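Local atomic coordinates of putative PII-like nitrogen regulatory protein (Shewanella baltica, PDB entry 3CE8), a protein that is of unknown function but resembles PII-like nitrogen regulatory proteins and may have a regulatory role. Residues T22-L28 with F81-A87; D33-I38 with V100-C106. All coordinates share one frame; numbering follows the deposited sequence.

Contact 1 of 2, residues T22-L28 with F81-A87; sequences TEQLLVL and FEIMHPA. With EDO (1,2-ethanediol), chain E.
Gln24 and His85 face each other across two central strands of the antiparallel sheet of a ferredoxin-like fold, as in PII-like proteins, where 23-28 pairs with 81-86. Both side chains set CG between backbone N and carbonyl carbon (chi1 57° and 65°), bringing their polar ends together on the helix-covered face. Gln24 NE2 donates to His85 NE2 (3.1 Å): the imidazole nitrogen lies in the amide plane, while the donor is tilted from the ring plane, the planes 78° apart. Gln24 NE2 also bonds Gln90, so this buried amide spends its hydrogens on two partners. An imidazole suits the place because NE2 accepts from Gln24 while ND1 donates to Ile83 O.

Leu26 CB rests 3.6 Å from His85 CE1. Leu26 and Ile83 lie side by side pointing the same way, Leu26 CD2 and Ile83 CD1 4.0 Å apart, and leucines of helix 90-100 pack on Leu26. On the other face, which meets a second subunit, Val27 CG2 lies alongside Glu82 CG (4.0 Å), and Leu25 CD2 borders the Glu82 carboxylate. A bound ethanediol donates from O1 to Glu82 O (3.1 Å) and takes a weak bond from Met84 N at O2. Ile83 O is gripped twice, by Leu26 N (2.9 Å) and His85 ND1 (2.9 Å), from opposite faces of its carbonyl plane; the ND1 bond lies in the ring plane and fixes the imidazole's rotation.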
loop_
_atom_site.group_PDB
_atom_site.type_symbol
_atom_site.label_atom_id
_atom_site.label_comp_id
_atom_site.label_asym_id
_atom_site.label_seq_id
_atom_site.Cartn_x
_atom_site.Cartn_y
_atom_site.Cartn_z
ATOM N N THR A 22 -1.379 -1.933 18.185
ATOM C CA THR A 22 -0.029 -2.346 18.588
ATOM C C THR A 22 0.646 -3.024 17.383
ATOM O O THR A 22 1.833 -3.294 17.398
ATOM C CB THR A 22 -0.042 -3.292 19.778
ATOM O OG1 THR A 22 -0.842 -4.439 19.452
ATOM C CG2 THR A 22 -0.577 -2.569 21.042
ATOM N N GLU A 23 -0.158 -3.283 16.351
ATOM C CA GLU A 23 0.330 -3.814 15.049
ATOM C C GLU A 23 0.562 -2.651 14.129
ATOM O O GLU A 23 -0.179 -1.660 14.111
ATOM C CB GLU A 23 -0.633 -4.771 14.338
ATOM C CG GLU A 23 -0.789 -6.116 15.010
ATOM C CD GLU A 23 0.443 -6.994 14.917
ATOM O OE1 GLU A 23 1.016 -7.115 13.815
ATOM O OE2 GLU A 23 0.810 -7.598 15.946
ATOM N N GLN A 24 1.621 -2.777 13.365
ATOM C CA GLN A 24 1.973 -1.745 12.411
ATOM C C GLN A 24 2.609 -2.404 11.192
ATOM O O GLN A 24 3.064 -3.534 11.263
ATOM C CB GLN A 24 2.864 -0.697 13.074
ATOM C CG GLN A 24 4.113 -1.260 13.668
ATOM C CD GLN A 24 4.972 -0.203 14.340
ATOM O OE1 GLN A 24 4.448 0.792 14.869
ATOM N NE2 GLN A 24 6.318 -0.425 14.332
ATOM N N LEU A 25 2.581 -1.702 10.076
ATOM C CA LEU A 25 3.075 -2.235 8.813
ATOM C C LEU A 25 4.425 -1.664 8.397
ATOM O O LEU A 25 4.563 -0.478 8.255
ATOM C CB LEU A 25 2.030 -1.934 7.715
ATOM C CG LEU A 25 2.212 -2.597 6.356
ATOM C CD1 LEU A 25 1.983 -4.097 6.531
ATOM C CD2 LEU A 25 1.289 -1.966 5.270
ATOM N N LEU A 26 5.424 -2.507 8.240
ATOM C CA LEU A 26 6.705 -2.046 7.697
ATOM C C LEU A 26 6.687 -2.227 6.210
ATOM O O LEU A 26 6.365 -3.299 5.713
ATOM C CB LEU A 26 7.896 -2.836 8.253
ATOM C CG LEU A 26 9.263 -2.560 7.622
ATOM C CD1 LEU A 26 9.781 -1.154 7.913
ATOM C CD2 LEU A 26 10.188 -3.589 8.205
ATOM N N VAL A 27 6.949 -1.136 5.513
ATOM C CA VAL A 27 7.072 -1.156 4.045
ATOM C C VAL A 27 8.513 -0.834 3.742
ATOM O O VAL A 27 9.089 0.150 4.228
ATOM C CB VAL A 27 6.177 -0.149 3.312
ATOM C CG1 VAL A 27 6.458 -0.236 1.807
ATOM C CG2 VAL A 27 4.706 -0.420 3.640
ATOM N N LEU A 28 9.081 -1.712 2.938
ATOM C CA LEU A 28 10.522 -1.711 2.611
ATOM C C LEU A 28 10.737 -1.858 1.114
ATOM O O LEU A 28 10.216 -2.783 0.503
ATOM C CB LEU A 28 11.161 -2.884 3.378
ATOM C CG LEU A 28 12.617 -3.247 3.128
ATOM C CD1 LEU A 28 13.577 -2.163 3.621
ATOM C CD2 LEU A 28 12.876 -4.566 3.827
ATOM N N PHE A 81 8.301 -5.067 -0.097
ATOM C CA PHE A 81 7.919 -5.926 1.005
ATOM C C PHE A 81 6.999 -5.175 1.930
ATOM O O PHE A 81 7.188 -3.993 2.199
ATOM C CB PHE A 81 9.142 -6.330 1.852
ATOM C CG PHE A 81 10.066 -7.361 1.197
ATOM C CD1 PHE A 81 11.109 -6.964 0.377
ATOM C CD2 PHE A 81 9.911 -8.718 1.454
ATOM C CE1 PHE A 81 11.943 -7.902 -0.186
ATOM C CE2 PHE A 81 10.737 -9.653 0.874
ATOM C CZ PHE A 81 11.754 -9.252 0.065
ATOM N N GLU A 82 5.998 -5.888 2.407
ATOM C CA GLU A 82 5.096 -5.378 3.435
ATOM C C GLU A 82 5.033 -6.409 4.541
ATOM O O GLU A 82 4.701 -7.583 4.311
ATOM C CB GLU A 82 3.715 -5.056 2.872
ATOM C CG GLU A 82 3.754 -3.890 1.911
ATOM C CD GLU A 82 2.393 -3.345 1.528
ATOM O OE1 GLU A 82 1.337 -3.888 1.915
ATOM O OE2 GLU A 82 2.389 -2.323 0.843
ATOM N N ILE A 83 5.399 -5.934 5.729
ATOM C CA ILE A 83 5.555 -6.755 6.921
ATOM C C ILE A 83 4.841 -6.233 8.164
ATOM O O ILE A 83 5.250 -5.292 8.835
ATOM C CB ILE A 83 7.058 -6.901 7.250
ATOM C CG1 ILE A 83 7.816 -7.313 5.983
ATOM C CG2 ILE A 83 7.314 -7.886 8.419
ATOM C CD1 ILE A 83 9.173 -6.745 5.958
HETATM N N MSE A 84 3.734 -6.886 8.425
HETATM C CA MSE A 84 2.922 -6.618 9.597
HETATM C C MSE A 84 3.684 -7.216 10.768
HETATM O O MSE A 84 4.179 -8.351 10.703
HETATM C CB MSE A 84 1.527 -7.253 9.496
HETATM C CG MSE A 84 0.619 -6.869 10.645
HETATM SE SE MSE A 84 0.014 -5.057 10.430
HETATM C CE MSE A 84 -0.777 -5.234 8.670
ATOM N N HIS A 85 3.786 -6.428 11.826
ATOM C CA HIS A 85 4.502 -6.820 13.013
ATOM C C HIS A 85 4.061 -6.012 14.221
ATOM O O HIS A 85 3.567 -4.898 14.076
ATOM C CB HIS A 85 5.999 -6.573 12.792
ATOM C CG HIS A 85 6.349 -5.120 12.620
ATOM N ND1 HIS A 85 6.155 -4.439 11.429
ATOM C CD2 HIS A 85 6.864 -4.219 13.492
ATOM C CE1 HIS A 85 6.523 -3.175 11.584
ATOM N NE2 HIS A 85 6.950 -3.011 12.826
ATOM N N PRO A 86 4.241 -6.576 15.419
ATOM C CA PRO A 86 3.958 -5.818 16.616
ATOM C C PRO A 86 4.948 -4.664 16.822
ATOM O O PRO A 86 6.163 -4.807 16.655
ATOM C CB PRO A 86 4.108 -6.848 17.748
ATOM C CG PRO A 86 4.432 -8.183 17.109
ATOM C CD PRO A 86 4.829 -7.904 15.694
ATOM N N ALA A 87 4.391 -3.532 17.209
ATOM C CA ALA A 87 5.156 -2.321 17.444
ATOM C C ALA A 87 6.288 -2.589 18.418
ATOM O O ALA A 87 7.367 -2.002 18.334
ATOM C CB ALA A 87 4.224 -1.180 17.980
HETATM C C1 EDO E . 1.451 -8.337 5.530
HETATM O O1 EDO E . 1.781 -8.690 4.183
HETATM C C2 EDO E . 1.137 -9.566 6.365
HETATM O O2 EDO E . 2.315 -9.626 7.145
#

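Contact 2 of 2, residues D33-I38 with V100-C106; sequences DIKDDI and VCKHNPC
Ile34 reaches from the start of helix 35-42 into the turn that links helix 90-100 to strand 106-112, with apolar contacts at the heart of the junction. With CG1 placed between backbone N and carbonyl carbon (chi1 58°), its two branches part company. CD1 abuts two neighbouring thiols, 3.4 Å from Cys106 SG and 3.9 Å from Cys101 SG, while the Ile34 and Asn104 side chains slide past each other in opposite directions, with Ile34 CG2 3.5 Å from Asn104 OD1. A beta-branched isoleucine suits the place, since one residue can serve both neighbours. One turn on, the Ile38 and Val100 side chains cross at about a right angle, Ile38 CG1 3.7 Å from Val100 CG2, and Val100 CG1 lies against Asp37 O.

Polar contact is sparser. Asn104 ND2 gives a weak, bent hydrogen bond to Asp33 OD2 (3.3 Å, 127° at the hydrogen), the side chains coming from opposite directions with carboxylate and amide planes nearly perpendicular. An alanine in place of Asn104 is likely to leave the Asp33 carboxylate without this donor and the Ile34 CG2 methyl with less to pack against. Within each segment the backbone secures its own turn: Ile38 N bonds Ile34 O at 2.9 Å, and Asn104 N bonds Cys101 O.

The junction thus ties the start of helix 35-42 to the C-terminal end of helix 90-100, packed against strand 23-31, whose Leu28 touches both Ile38 and Cys106; from Cys106 the sheet continues into a strand of the third subunit.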
loop_
_atom_site.group_PDB
_atom_site.type_symbol
_atom_site.label_atom_id
_atom_site.label_comp_id
_atom_site.label_asym_id
_atom_site.label_seq_id
_atom_site.Cartn_x
_atom_site.Cartn_y
_atom_site.Cartn_z
ATOM N N ASP A 33 18.513 -7.673 -5.738
ATOM C CA ASP A 33 19.617 -8.587 -5.388
ATOM C C ASP A 33 19.619 -9.082 -3.923
ATOM O O ASP A 33 20.058 -10.205 -3.638
ATOM C CB ASP A 33 20.990 -8.029 -5.818
ATOM C CG ASP A 33 21.315 -6.688 -5.195
ATOM O OD1 ASP A 33 20.613 -6.279 -4.243
ATOM O OD2 ASP A 33 22.283 -6.047 -5.661
ATOM N N ILE A 34 19.098 -8.274 -3.010
ATOM C CA ILE A 34 19.072 -8.666 -1.574
ATOM C C ILE A 34 17.704 -9.197 -1.200
ATOM O O ILE A 34 17.402 -9.423 -0.031
ATOM C CB ILE A 34 19.458 -7.533 -0.576
ATOM C CG1 ILE A 34 18.527 -6.325 -0.741
ATOM C CG2 ILE A 34 20.908 -7.167 -0.720
ATOM C CD1 ILE A 34 18.637 -5.272 0.370
ATOM N N LYS A 35 16.905 -9.418 -2.230
ATOM C CA LYS A 35 15.514 -9.898 -2.095
ATOM C C LYS A 35 15.413 -11.218 -1.313
ATOM O O LYS A 35 14.625 -11.362 -0.364
ATOM C CB LYS A 35 14.865 -10.028 -3.499
ATOM C CG LYS A 35 13.502 -10.749 -3.550
ATOM C CD LYS A 35 12.698 -10.487 -4.864
ATOM C CE LYS A 35 13.303 -11.127 -6.116
ATOM N NZ LYS A 35 12.535 -10.767 -7.355
ATOM N N ASP A 36 16.270 -12.153 -1.688
ATOM C CA ASP A 36 16.262 -13.493 -1.092
ATOM C C ASP A 36 16.789 -13.441 0.324
ATOM O O ASP A 36 16.321 -14.152 1.210
ATOM C CB ASP A 36 17.124 -14.477 -1.888
ATOM C CG ASP A 36 16.642 -14.676 -3.321
ATOM O OD1 ASP A 36 16.007 -13.747 -3.863
ATOM O OD2 ASP A 36 16.931 -15.756 -3.913
ATOM N N ASP A 37 17.764 -12.569 0.520
ATOM C CA ASP A 37 18.428 -12.420 1.821
ATOM C C ASP A 37 17.419 -11.837 2.796
ATOM O O ASP A 37 17.406 -12.165 3.984
ATOM C CB ASP A 37 19.661 -11.522 1.711
ATOM C CG ASP A 37 20.726 -12.108 0.799
ATOM O OD1 ASP A 37 21.132 -13.263 1.026
ATOM O OD2 ASP A 37 21.151 -11.424 -0.155
ATOM N N ILE A 38 16.541 -11.001 2.265
ATOM C CA ILE A 38 15.536 -10.373 3.100
ATOM C C ILE A 38 14.493 -11.427 3.462
ATOM O O ILE A 38 14.015 -11.505 4.593
ATOM C CB ILE A 38 14.852 -9.163 2.443
ATOM C CG1 ILE A 38 15.790 -7.961 2.406
ATOM C CG2 ILE A 38 13.606 -8.742 3.239
ATOM C CD1 ILE A 38 15.181 -6.725 1.759
ATOM N N VAL A 100 21.007 -7.126 6.521
ATOM C CA VAL A 100 20.991 -7.675 5.144
ATOM C C VAL A 100 21.265 -6.575 4.135
ATOM O O VAL A 100 21.703 -6.837 3.007
ATOM C CB VAL A 100 19.677 -8.417 4.791
ATOM C CG1 VAL A 100 19.414 -9.542 5.793
ATOM C CG2 VAL A 100 18.525 -7.481 4.783
ATOM N N CYS A 101 21.062 -5.345 4.598
ATOM C CA CYS A 101 21.216 -4.136 3.762
ATOM C C CYS A 101 22.530 -3.471 3.960
ATOM O O CYS A 101 22.723 -2.353 3.502
ATOM C CB CYS A 101 20.195 -3.088 4.129
ATOM S SG CYS A 101 18.544 -3.653 3.920
ATOM N N LYS A 102 23.396 -4.164 4.691
ATOM C CA LYS A 102 24.742 -3.664 5.056
ATOM C C LYS A 102 25.283 -2.854 3.891
ATOM O O LYS A 102 25.749 -1.729 4.062
ATOM C CB LYS A 102 25.721 -4.833 5.429
ATOM C CG LYS A 102 27.056 -4.465 6.118
ATOM C CD LYS A 102 27.960 -5.742 6.401
ATOM N N HIS A 103 25.136 -3.408 2.694
ATOM C CA HIS A 103 25.768 -2.815 1.524
ATOM C C HIS A 103 24.801 -2.330 0.447
ATOM O O HIS A 103 25.235 -1.806 -0.590
ATOM C CB HIS A 103 26.782 -3.815 0.913
ATOM C CG HIS A 103 27.922 -4.192 1.823
ATOM N ND1 HIS A 103 29.087 -3.453 1.911
ATOM C CD2 HIS A 103 28.090 -5.256 2.649
ATOM C CE1 HIS A 103 29.909 -4.032 2.770
ATOM N NE2 HIS A 103 29.329 -5.127 3.232
ATOM N N ASN A 104 23.505 -2.515 0.701
ATOM C CA ASN A 104 22.423 -2.121 -0.226
ATOM C C ASN A 104 21.327 -1.360 0.474
ATOM O O ASN A 104 20.357 -1.956 0.891
ATOM C CB ASN A 104 21.750 -3.339 -0.850
ATOM C CG ASN A 104 22.675 -4.149 -1.679
ATOM O OD1 ASN A 104 23.529 -4.871 -1.152
ATOM N ND2 ASN A 104 22.495 -4.080 -2.996
ATOM N N PRO A 105 21.466 -0.043 0.582
ATOM C CA PRO A 105 20.451 0.705 1.288
ATOM C C PRO A 105 19.063 0.532 0.752
ATOM O O PRO A 105 18.846 0.433 -0.448
ATOM C CB PRO A 105 20.915 2.144 1.164
ATOM C CG PRO A 105 22.446 2.026 1.008
ATOM C CD PRO A 105 22.656 0.765 0.247
ATOM N N CYS A 106 18.150 0.459 1.706
ATOM C CA CYS A 106 16.724 0.282 1.451
ATOM C C CYS A 106 15.831 1.283 2.127
ATOM O O CYS A 106 15.869 1.462 3.331
ATOM C CB CYS A 106 16.280 -1.117 1.861
ATOM S SG CYS A 106 17.099 -2.301 0.748
#

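The centres of contacts 1 and 2 lie about 18 Å apart, on opposite sides of the chain's centre, yet the two meet through one hydrophobic seam. Leu28 CD1 of contact 1 touches Cys106 CB of contact 2 at 3.4 Å, and Phe81 CZ lies 3.7 Å from Ile38 CG2, so the strand pair's helix-facing side runs directly into the helix junction. Strand 23-31 leads into helix 35-42, and the four segments alternate along the chain, as the interleaved ferredoxin-like topology requires. Both contacts touch the third subunit. A phosphate ion, probably from the crystallisation liquor, lies by contact 1, with about 3 Å between its nearest atom and the Glu82 side chain.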